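Local coordinates for protein 4-amino-4-deoxy-L-arabinose transferase or related glycosyltransferases of PMT family (Cupriavidus metallidurans, PDB 5EZM) that probably transfers 4-amino-4-deoxy-L-arabinose from a polyprenyl phosphate carrier to lipid A, as a zinc-binding integral membrane glycosyltransferase of the GT-C fold, at residues A[40-53]-A[444-458]. Sequence-based numbering, arbitrary orientation.
Sequences VALVVWFVSLDMRH and MGMYLGFTVALLGHE. With MPG ([(Z)-octadec-9-enyl] (2R)-2,3-bis(oxidanyl)propanoate), chain B; MPG ([(Z)-octadec-9-enyl] (2R)-2,3-bis(oxidanyl)propanoate), chain C; MPG ([(Z)-octadec-9-enyl] (2R)-2,3-bis(oxidanyl)propanoate), chain N; MPG ([(Z)-octadec-9-enyl] (2R)-2,3-bis(oxidanyl)propanoate), chain V.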
loop_
_atom_site.group_PDB
_atom_site.type_symbol
_atom_site.label_atom_id
_atom_site.label_comp_id
_atom_site.label_asym_id
_atom_site.label_seq_id
_atom_site.Cartn_x
_atom_site.Cartn_y
_atom_site.Cartn_z
ATOM N N VAL A 40 18.646 -9.435 -10.155
ATOM C CA VAL A 40 18.858 -9.301 -8.718
ATOM C C VAL A 40 17.737 -8.490 -8.093
ATOM O O VAL A 40 17.320 -8.760 -6.958
ATOM C CB VAL A 40 20.237 -8.678 -8.435
ATOM C CG1 VAL A 40 20.432 -8.474 -6.941
ATOM C CG2 VAL A 40 21.337 -9.560 -9.003
ATOM N N ALA A 41 17.205 -7.510 -8.827
ATOM C CA ALA A 41 16.081 -6.747 -8.303
ATOM C C ALA A 41 14.854 -7.638 -8.143
ATOM O O ALA A 41 14.281 -7.734 -7.048
ATOM C CB ALA A 41 15.783 -5.560 -9.219
ATOM N N LEU A 42 14.480 -8.348 -9.214
ATOM C CA LEU A 42 13.200 -9.049 -9.227
ATOM C C LEU A 42 13.149 -10.126 -8.156
ATOM O O LEU A 42 12.148 -10.254 -7.442
ATOM C CB LEU A 42 12.940 -9.649 -10.609
ATOM C CG LEU A 42 12.383 -8.689 -11.665
ATOM C CD1 LEU A 42 12.260 -9.375 -13.020
ATOM C CD2 LEU A 42 11.036 -8.136 -11.217
ATOM N N VAL A 43 14.229 -10.898 -8.015
ATOM C CA VAL A 43 14.256 -11.939 -6.995
ATOM C C VAL A 43 14.129 -11.325 -5.604
ATOM O O VAL A 43 13.434 -11.865 -4.734
ATOM C CB VAL A 43 15.524 -12.802 -7.139
ATOM C CG1 VAL A 43 16.774 -11.939 -7.081
ATOM C CG2 VAL A 43 15.560 -13.884 -6.072
ATOM N N VAL A 44 14.760 -10.167 -5.380
ATOM C CA VAL A 44 14.575 -9.507 -4.092
ATOM C C VAL A 44 13.158 -8.962 -3.994
ATOM O O VAL A 44 12.561 -8.944 -2.910
ATOM C CB VAL A 44 15.635 -8.407 -3.889
ATOM C CG1 VAL A 44 15.316 -7.551 -2.664
ATOM C CG2 VAL A 44 17.014 -9.032 -3.742
ATOM N N TRP A 45 12.586 -8.553 -5.129
ATOM C CA TRP A 45 11.255 -7.958 -5.131
ATOM C C TRP A 45 10.203 -8.939 -4.632
ATOM O O TRP A 45 9.317 -8.566 -3.853
ATOM C CB TRP A 45 10.920 -7.474 -6.540
ATOM C CG TRP A 45 9.668 -6.665 -6.641
ATOM C CD1 TRP A 45 8.410 -7.127 -6.896
ATOM C CD2 TRP A 45 9.556 -5.243 -6.512
ATOM N NE1 TRP A 45 7.521 -6.082 -6.925
ATOM C CE2 TRP A 45 8.200 -4.915 -6.691
ATOM C CE3 TRP A 45 10.470 -4.217 -6.258
ATOM C CZ2 TRP A 45 7.736 -3.603 -6.624
ATOM C CZ3 TRP A 45 10.008 -2.917 -6.192
ATOM C CH2 TRP A 45 8.655 -2.621 -6.376
ATOM N N PHE A 46 10.286 -10.198 -5.055
ATOM C CA PHE A 46 9.257 -11.178 -4.725
ATOM C C PHE A 46 9.570 -11.991 -3.477
ATOM O O PHE A 46 8.667 -12.231 -2.666
ATOM C CB PHE A 46 9.016 -12.112 -5.916
ATOM C CG PHE A 46 8.295 -11.445 -7.051
ATOM C CD1 PHE A 46 6.915 -11.321 -7.032
ATOM C CD2 PHE A 46 8.997 -10.914 -8.120
ATOM C CE1 PHE A 46 6.246 -10.693 -8.064
ATOM C CE2 PHE A 46 8.331 -10.285 -9.158
ATOM C CZ PHE A 46 6.954 -10.175 -9.129
ATOM N N VAL A 47 10.824 -12.413 -3.293
ATOM C CA VAL A 47 11.186 -13.167 -2.093
ATOM C C VAL A 47 10.842 -12.367 -0.839
ATOM O O VAL A 47 10.218 -12.883 0.097
ATOM C CB VAL A 47 12.674 -13.557 -2.129
ATOM C CG1 VAL A 47 13.126 -14.060 -0.761
ATOM C CG2 VAL A 47 12.915 -14.612 -3.198
ATOM N N SER A 48 11.214 -11.083 -0.821
ATOM C CA SER A 48 10.921 -10.230 0.328
ATOM C C SER A 48 9.430 -10.134 0.625
ATOM O O SER A 48 9.056 -9.730 1.733
ATOM C CB SER A 48 11.497 -8.832 0.103
ATOM O OG SER A 48 11.048 -8.290 -1.126
ATOM N N LEU A 49 8.570 -10.494 -0.332
ATOM C CA LEU A 49 7.138 -10.496 -0.061
ATOM C C LEU A 49 6.766 -11.508 1.016
ATOM O O LEU A 49 5.856 -11.257 1.813
ATOM C CB LEU A 49 6.359 -10.794 -1.341
ATOM C CG LEU A 49 6.303 -9.711 -2.415
ATOM C CD1 LEU A 49 5.512 -10.216 -3.608
ATOM C CD2 LEU A 49 5.690 -8.438 -1.857
ATOM N N ASP A 50 7.456 -12.647 1.062
ATOM C CA ASP A 50 7.064 -13.771 1.906
ATOM C C ASP A 50 7.980 -13.923 3.115
ATOM O O ASP A 50 8.314 -15.036 3.523
ATOM C CB ASP A 50 7.043 -15.065 1.099
ATOM C CG ASP A 50 6.239 -16.159 1.772
ATOM O OD1 ASP A 50 5.206 -15.844 2.403
ATOM O OD2 ASP A 50 6.642 -17.337 1.667
ATOM N N MET A 51 8.400 -12.805 3.707
ATOM C CA MET A 51 9.312 -12.861 4.841
ATOM C C MET A 51 8.823 -12.049 6.035
ATOM O O MET A 51 9.580 -11.862 6.995
ATOM C CB MET A 51 10.714 -12.412 4.415
ATOM C CG MET A 51 11.326 -13.345 3.376
ATOM S SD MET A 51 13.124 -13.319 3.302
ATOM C CE MET A 51 13.410 -11.899 2.260
ATOM N N ARG A 52 7.580 -11.579 6.012
ATOM C CA ARG A 52 6.988 -10.892 7.148
ATOM C C ARG A 52 5.576 -11.412 7.361
ATOM O O ARG A 52 4.867 -11.713 6.396
ATOM C CB ARG A 52 6.948 -9.372 6.941
ATOM C CG ARG A 52 8.288 -8.725 6.640
ATOM C CD ARG A 52 8.142 -7.219 6.457
ATOM N NE ARG A 52 7.242 -6.874 5.360
ATOM C CZ ARG A 52 5.979 -6.484 5.515
ATOM N NH1 ARG A 52 5.457 -6.380 6.730
ATOM N NH2 ARG A 52 5.235 -6.195 4.454
ATOM N N HIS A 53 5.172 -11.524 8.622
ATOM C CA HIS A 53 3.775 -11.794 8.911
ATOM C C HIS A 53 2.936 -10.556 8.618
ATOM O O HIS A 53 3.445 -9.434 8.540
ATOM C CB HIS A 53 3.597 -12.228 10.363
ATOM C CG HIS A 53 4.135 -13.594 10.651
ATOM N ND1 HIS A 53 5.394 -13.805 11.169
ATOM C CD2 HIS A 53 3.588 -14.820 10.482
ATOM C CE1 HIS A 53 5.598 -15.101 11.313
ATOM N NE2 HIS A 53 4.517 -15.741 10.901
ATOM N N MET A 444 20.492 0.596 -6.270
ATOM C CA MET A 444 20.403 -0.785 -5.804
ATOM C C MET A 444 20.742 -0.889 -4.321
ATOM O O MET A 444 20.066 -1.603 -3.565
ATOM C CB MET A 444 21.325 -1.680 -6.630
ATOM C CG MET A 444 21.451 -3.099 -6.104
ATOM S SD MET A 444 19.905 -4.025 -6.168
ATOM C CE MET A 444 19.715 -4.276 -7.932
ATOM N N GLY A 445 21.780 -0.173 -3.883
ATOM C CA GLY A 445 22.116 -0.171 -2.470
ATOM C C GLY A 445 21.003 0.395 -1.611
ATOM O O GLY A 445 20.680 -0.155 -0.556
ATOM N N MET A 446 20.396 1.499 -2.055
ATOM C CA MET A 446 19.279 2.082 -1.318
ATOM C C MET A 446 18.111 1.111 -1.240
ATOM O O MET A 446 17.525 0.910 -0.170
ATOM C CB MET A 446 18.844 3.392 -1.975
ATOM C CG MET A 446 19.823 4.521 -1.779
ATOM S SD MET A 446 19.977 4.921 -0.034
ATOM C CE MET A 446 21.710 5.337 0.046
ATOM N N TYR A 447 17.759 0.495 -2.371
ATOM C CA TYR A 447 16.619 -0.414 -2.405
ATOM C C TYR A 447 16.838 -1.602 -1.478
ATOM O O TYR A 447 15.949 -1.970 -0.700
ATOM C CB TYR A 447 16.370 -0.881 -3.837
ATOM C CG TYR A 447 15.456 -2.080 -3.938
ATOM C CD1 TYR A 447 14.117 -1.986 -3.589
ATOM C CD2 TYR A 447 15.932 -3.303 -4.388
ATOM C CE1 TYR A 447 13.279 -3.075 -3.681
ATOM C CE2 TYR A 447 15.101 -4.397 -4.488
ATOM C CZ TYR A 447 13.777 -4.277 -4.133
ATOM O OH TYR A 447 12.943 -5.366 -4.226
ATOM N N LEU A 448 18.023 -2.216 -1.544
ATOM C CA LEU A 448 18.326 -3.303 -0.620
ATOM C C LEU A 448 18.295 -2.817 0.824
ATOM O O LEU A 448 17.854 -3.542 1.722
ATOM C CB LEU A 448 19.684 -3.920 -0.956
ATOM C CG LEU A 448 19.809 -4.610 -2.318
ATOM C CD1 LEU A 448 21.204 -5.187 -2.506
ATOM C CD2 LEU A 448 18.752 -5.689 -2.485
ATOM N N GLY A 449 18.745 -1.586 1.062
ATOM C CA GLY A 449 18.743 -1.014 2.393
ATOM C C GLY A 449 17.356 -0.892 2.984
ATOM O O GLY A 449 17.073 -1.444 4.053
ATOM N N PHE A 450 16.472 -0.174 2.289
ATOM C CA PHE A 450 15.112 -0.023 2.786
ATOM C C PHE A 450 14.372 -1.353 2.807
ATOM O O PHE A 450 13.475 -1.545 3.637
ATOM C CB PHE A 450 14.361 1.010 1.949
ATOM C CG PHE A 450 14.825 2.418 2.184
ATOM C CD1 PHE A 450 14.453 3.099 3.332
ATOM C CD2 PHE A 450 15.642 3.055 1.268
ATOM C CE1 PHE A 450 14.882 4.391 3.559
ATOM C CE2 PHE A 450 16.073 4.348 1.491
ATOM C CZ PHE A 450 15.691 5.015 2.639
ATOM N N THR A 451 14.734 -2.281 1.919
ATOM C CA THR A 451 14.168 -3.623 1.999
ATOM C C THR A 451 14.547 -4.285 3.317
ATOM O O THR A 451 13.700 -4.878 3.994
ATOM C CB THR A 451 14.628 -4.472 0.814
ATOM O OG1 THR A 451 14.050 -3.962 -0.395
ATOM C CG2 THR A 451 14.198 -5.921 1.000
ATOM N N VAL A 452 15.820 -4.178 3.708
ATOM C CA VAL A 452 16.238 -4.707 5.004
ATOM C C VAL A 452 15.491 -4.003 6.128
ATOM O O VAL A 452 15.074 -4.633 7.106
ATOM C CB VAL A 452 17.764 -4.585 5.174
ATOM C CG1 VAL A 452 18.166 -4.940 6.599
ATOM C CG2 VAL A 452 18.482 -5.481 4.178
ATOM N N ALA A 453 15.299 -2.686 6.004
ATOM C CA ALA A 453 14.563 -1.960 7.033
ATOM C C ALA A 453 13.122 -2.445 7.140
ATOM O O ALA A 453 12.549 -2.444 8.236
ATOM C CB ALA A 453 14.605 -0.459 6.752
ATOM N N LEU A 454 12.522 -2.870 6.025
ATOM C CA LEU A 454 11.150 -3.365 6.077
ATOM C C LEU A 454 11.095 -4.779 6.643
ATOM O O LEU A 454 10.260 -5.078 7.504
ATOM C CB LEU A 454 10.511 -3.313 4.687
ATOM C CG LEU A 454 9.046 -3.763 4.601
ATOM C CD1 LEU A 454 8.201 -3.070 5.655
ATOM C CD2 LEU A 454 8.474 -3.526 3.210
ATOM N N LEU A 455 11.981 -5.662 6.174
ATOM C CA LEU A 455 12.034 -7.015 6.717
ATOM C C LEU A 455 12.333 -7.008 8.210
ATOM O O LEU A 455 11.849 -7.875 8.945
ATOM C CB LEU A 455 13.083 -7.837 5.974
ATOM C CG LEU A 455 12.853 -8.041 4.477
ATOM C CD1 LEU A 455 14.019 -8.794 3.869
ATOM C CD2 LEU A 455 11.544 -8.775 4.222
ATOM N N GLY A 456 13.121 -6.039 8.677
ATOM C CA GLY A 456 13.392 -5.941 10.099
ATOM C C GLY A 456 12.149 -5.663 10.919
ATOM O O GLY A 456 12.072 -6.052 12.088
ATOM N N HIS A 457 11.159 -4.996 10.323
ATOM C CA HIS A 457 9.906 -4.748 11.024
ATOM C C HIS A 457 9.190 -6.034 11.417
ATOM O O HIS A 457 8.275 -5.984 12.245
ATOM C CB HIS A 457 8.982 -3.880 10.168
ATOM C CG HIS A 457 7.733 -3.457 10.875
ATOM N ND1 HIS A 457 6.514 -4.066 10.663
ATOM C CD2 HIS A 457 7.517 -2.499 11.807
ATOM C CE1 HIS A 457 5.599 -3.493 11.425
ATOM N NE2 HIS A 457 6.182 -2.540 12.131
ATOM N N GLU A 458 9.582 -7.179 10.848
ATOM C CA GLU A 458 9.018 -8.455 11.274
ATOM C C GLU A 458 9.218 -8.690 12.768
ATOM O O GLU A 458 8.388 -9.350 13.406
ATOM C CB GLU A 458 9.637 -9.593 10.457
ATOM C CG GLU A 458 9.450 -10.987 11.026
ATOM C CD GLU A 458 8.053 -11.547 10.819
ATOM O OE1 GLU A 458 7.117 -10.773 10.539
ATOM O OE2 GLU A 458 7.890 -12.777 10.937
HETATM C C2 MPG B . 9.516 -16.869 -0.758
HETATM C C3 MPG B . 8.579 -17.171 -1.921
HETATM C C4 MPG B . 8.416 -15.992 -2.868
HETATM C C5 MPG B . 7.336 -16.270 -3.925
HETATM C C6 MPG B . 7.438 -15.355 -5.157
HETATM C C7 MPG B . 6.405 -15.736 -6.237
HETATM C C8 MPG B . 6.470 -14.819 -7.481
HETATM C C9 MPG B . 5.213 -14.947 -8.375
HETATM C C10 MPG B . 5.147 -13.840 -9.463
HETATM C C11 MPG B . 3.765 -13.764 -10.149
HETATM C C12 MPG B . 3.751 -12.782 -11.371
HETATM C C1 MPG B . 9.575 -18.013 0.259
HETATM C C2 MPG C . 18.266 -8.764 2.107
HETATM C C3 MPG C . 17.036 -9.170 1.304
HETATM C C4 MPG C . 16.803 -10.673 1.315
HETATM C C5 MPG C . 16.155 -11.160 0.010
HETATM C C6 MPG C . 16.506 -12.622 -0.309
HETATM C C1 MPG C . 19.123 -7.726 1.374
HETATM C C2 MPG N . 5.693 0.036 9.245
HETATM C C3 MPG N . 6.847 -0.432 8.368
HETATM C C4 MPG N . 8.060 0.477 8.479
HETATM C C5 MPG N . 9.068 0.240 7.343
HETATM C C6 MPG N . 10.110 1.367 7.260
HETATM C C7 MPG N . 10.872 1.380 5.922
HETATM C C8 MPG N . 11.685 2.685 5.735
HETATM C C1 MPG N . 4.446 -0.838 9.082
HETATM C C2 MPG V . 20.026 -13.675 -6.962
HETATM C C3 MPG V . 20.338 -12.345 -6.287
HETATM C C4 MPG V . 20.104 -12.369 -4.784
HETATM C C5 MPG V . 20.469 -11.026 -4.126
HETATM C C6 MPG V . 20.656 -11.136 -2.604
HETATM C C7 MPG V . 21.363 -9.899 -2.020
HETATM C C1 MPG V . 20.284 -13.632 -8.473
HETATM O O HOH W 1 6.558 -6.480 9.274
#
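Helix 40-47 and helix 444-456 run nearly parallel, 13° apart, with axes 11.5 Å from each other at closest approach. They pair the first and last predicted membrane helices of this GT-C fold. The chains come closest at the far end, where the CA atoms of Arg-52 and Glu-458 lie 5.2 Å apart. At the other end the packing is apolar. With CG anti to the backbone N (chi1 165°), the ring of Tyr-447 is carried across to helix 40-47. Its CE2 lies 3.6 Å from Val-44 CG1, while its CZ meets Trp-45 CE3. Tyr-447 OH sits close to Trp-45 N, but the angle is too poor for a hydrogen bond. Leu-448 CD2 reaches the two methyls of Val-44. Further along, Leu-455 fits beside Ser-48 and Met-51, with its CD2 3.6 Å from Ser-48 O. A bound MPG lipid touches Met-51, Leu-455, Val-47 and Val-452, so it lines one flank of the helix pair. Arg-52 lays its chain across Leu-454 and Leu-455. Leu-454 CD1 lies over one face of the guanidinium. The NH2 of Arg-52 bonds to His-156 O, and its NH1 donates to a water that also bonds to His-457 ND1. Glu-458 grips His-53 twice, with ring and carboxylate planes only 12° apart. Its OE1 takes the backbone N of His-53 at 2.8 Å, nearly straight but out of the carboxylate plane. The second bond is more bent: His-53 ND1 meets the syn lone pair of Glu-458 OE2 at 2.7 Å.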